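Local coordinates for rhodanese domain-containing protein (Thermoplasma volcanium GSS1, PDB 3GK5), which is uncharacterised, but this portion of it folds as a rhodanese-like domain, a family whose best-known members transfer sulfur, at residues 21-26 against 40-45. Sequence-based numbering, arbitrary orientation.
Sequences LDVREP and IPISEL
The E25 carboxylate rests both oxygens on one P41 ring atom, OE1 and OE2 each 3.6 Å from CB. The side chain doubles back to get there, CG anti to the carbonyl carbon and the chain bent at chi2 (-52°). An alanine here would probably leave that side of P41 without its cover. P26 CD comes in against P41 CG, the two rings crossing at about a right angle.

The other flat group, the R24 guanidinium, has the D22 carboxylate in plane at its edge. NE and NH2 both donate to OD1, each at 3.2 Å from R24 to D22; NE also reaches OD2, and all these bonds use syn lone pairs. OD2 takes the R24 backbone N as well, closing an Asx turn, while R24 NH2 has a further partner in G32 O. These bonds hold the turn, in an Asp-Val-Arg sequence common in rhodanese domains.

Two backbone bonds tie the segments together: I40 N to D22 O (2.8 Å) and I42 N to V23 O (3.1 Å). Beside the first, L21 CD2 packs on I40 CB at 3.8 Å; beside the second, V23 CB meets I42 CG2 at 3.9 Å.

The contact thus continues the parallel pairing of strands 19-22 and 38-39 into the start of helix 42-48, with N39 ND2 bonding D22 O and R24 O, and helix 66-76 packing on I42 and L45.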
loop_
_atom_site.group_PDB
_atom_site.type_symbol
_atom_site.label_atom_id
_atom_site.label_comp_id
_atom_site.label_asym_id
_atom_site.label_seq_id
_atom_site.Cartn_x
_atom_site.Cartn_y
_atom_site.Cartn_z
ATOM N N LEU A 21 0.584 -2.700 1.545
ATOM C CA LEU A 21 1.581 -3.062 0.534
ATOM C C LEU A 21 2.197 -1.753 0.043
ATOM O O LEU A 21 1.524 -0.949 -0.606
ATOM C CB LEU A 21 0.936 -3.768 -0.656
ATOM C CG LEU A 21 1.752 -4.804 -1.436
ATOM C CD1 LEU A 21 1.179 -4.902 -2.844
ATOM C CD2 LEU A 21 3.219 -4.444 -1.497
ATOM N N ASP A 22 3.475 -1.543 0.345
ATOM C CA ASP A 22 4.160 -0.316 -0.060
ATOM C C ASP A 22 4.908 -0.587 -1.356
ATOM O O ASP A 22 5.881 -1.336 -1.367
ATOM C CB ASP A 22 5.122 0.131 1.045
ATOM C CG ASP A 22 5.670 1.515 0.816
ATOM O OD1 ASP A 22 5.834 2.242 1.824
ATOM O OD2 ASP A 22 5.950 1.881 -0.354
ATOM N N VAL A 23 4.446 0.032 -2.442
ATOM C CA VAL A 23 5.032 -0.166 -3.765
ATOM C C VAL A 23 6.057 0.873 -4.192
ATOM O O VAL A 23 6.402 0.974 -5.369
ATOM C CB VAL A 23 3.933 -0.234 -4.818
ATOM C CG1 VAL A 23 2.928 -1.308 -4.423
ATOM C CG2 VAL A 23 3.258 1.117 -4.936
ATOM N N ARG A 24 6.547 1.632 -3.224
ATOM C CA ARG A 24 7.548 2.659 -3.468
ATOM C C ARG A 24 8.919 1.998 -3.494
ATOM O O ARG A 24 9.060 0.834 -3.128
ATOM C CB ARG A 24 7.505 3.705 -2.349
ATOM C CG ARG A 24 6.159 4.392 -2.192
ATOM C CD ARG A 24 6.228 5.493 -1.158
ATOM N NE ARG A 24 6.462 4.950 0.175
ATOM C CZ ARG A 24 6.955 5.647 1.191
ATOM N NH1 ARG A 24 7.274 6.924 1.029
ATOM N NH2 ARG A 24 7.129 5.065 2.366
ATOM N N GLU A 25 9.925 2.746 -3.930
ATOM C CA GLU A 25 11.283 2.230 -3.981
ATOM C C GLU A 25 11.804 2.164 -2.552
ATOM O O GLU A 25 11.441 2.987 -1.714
ATOM C CB GLU A 25 12.177 3.131 -4.843
ATOM C CG GLU A 25 11.757 3.170 -6.310
ATOM C CD GLU A 25 11.614 1.778 -6.904
ATOM O OE1 GLU A 25 10.629 1.535 -7.640
ATOM O OE2 GLU A 25 12.490 0.924 -6.640
ATOM N N PRO A 26 12.663 1.180 -2.257
ATOM C CA PRO A 26 13.245 0.978 -0.926
ATOM C C PRO A 26 13.856 2.189 -0.223
ATOM O O PRO A 26 13.739 2.313 0.999
ATOM C CB PRO A 26 14.249 -0.158 -1.149
ATOM C CG PRO A 26 14.554 -0.079 -2.628
ATOM C CD PRO A 26 13.222 0.226 -3.229
ATOM N N ILE A 40 7.111 -3.850 -1.868
ATOM C CA ILE A 40 7.296 -4.383 -3.200
ATOM C C ILE A 40 7.269 -3.216 -4.183
ATOM O O ILE A 40 6.205 -2.675 -4.499
ATOM C CB ILE A 40 6.204 -5.384 -3.602
ATOM C CG1 ILE A 40 6.255 -6.612 -2.685
ATOM C CG2 ILE A 40 6.437 -5.836 -5.056
ATOM C CD1 ILE A 40 5.140 -7.629 -2.926
ATOM N N PRO A 41 8.449 -2.796 -4.663
ATOM C CA PRO A 41 8.517 -1.682 -5.618
ATOM C C PRO A 41 7.794 -2.070 -6.899
ATOM O O PRO A 41 7.830 -3.229 -7.282
ATOM C CB PRO A 41 10.019 -1.506 -5.831
ATOM C CG PRO A 41 10.593 -1.928 -4.507
ATOM C CD PRO A 41 9.794 -3.173 -4.191
ATOM N N ILE A 42 7.130 -1.115 -7.547
ATOM C CA ILE A 42 6.400 -1.381 -8.790
ATOM C C ILE A 42 7.290 -1.973 -9.882
ATOM O O ILE A 42 6.795 -2.536 -10.860
ATOM C CB ILE A 42 5.764 -0.097 -9.374
ATOM C CG1 ILE A 42 6.787 1.030 -9.343
ATOM C CG2 ILE A 42 4.501 0.265 -8.624
ATOM C CD1 ILE A 42 6.257 2.349 -9.847
ATOM N N SER A 43 8.602 -1.833 -9.725
ATOM C CA SER A 43 9.542 -2.352 -10.717
ATOM C C SER A 43 9.808 -3.826 -10.483
ATOM O O SER A 43 10.550 -4.471 -11.232
ATOM C CB SER A 43 10.854 -1.578 -10.653
ATOM O OG SER A 43 10.628 -0.209 -10.956
ATOM N N GLU A 44 9.185 -4.358 -9.441
ATOM C CA GLU A 44 9.350 -5.757 -9.106
ATOM C C GLU A 44 7.999 -6.415 -8.950
ATOM O O GLU A 44 7.895 -7.635 -9.014
ATOM C CB GLU A 44 10.137 -5.901 -7.805
ATOM C CG GLU A 44 11.457 -5.172 -7.796
ATOM C CD GLU A 44 12.213 -5.369 -6.503
ATOM O OE1 GLU A 44 13.165 -4.599 -6.248
ATOM O OE2 GLU A 44 11.866 -6.296 -5.738
ATOM N N LEU A 45 6.966 -5.601 -8.768
ATOM C CA LEU A 45 5.615 -6.112 -8.560
ATOM C C LEU A 45 5.210 -7.145 -9.598
ATOM O O LEU A 45 4.615 -8.168 -9.271
ATOM C CB LEU A 45 4.606 -4.962 -8.550
ATOM C CG LEU A 45 3.196 -5.299 -8.060
ATOM C CD1 LEU A 45 3.262 -5.776 -6.607
ATOM C CD2 LEU A 45 2.298 -4.059 -8.175
#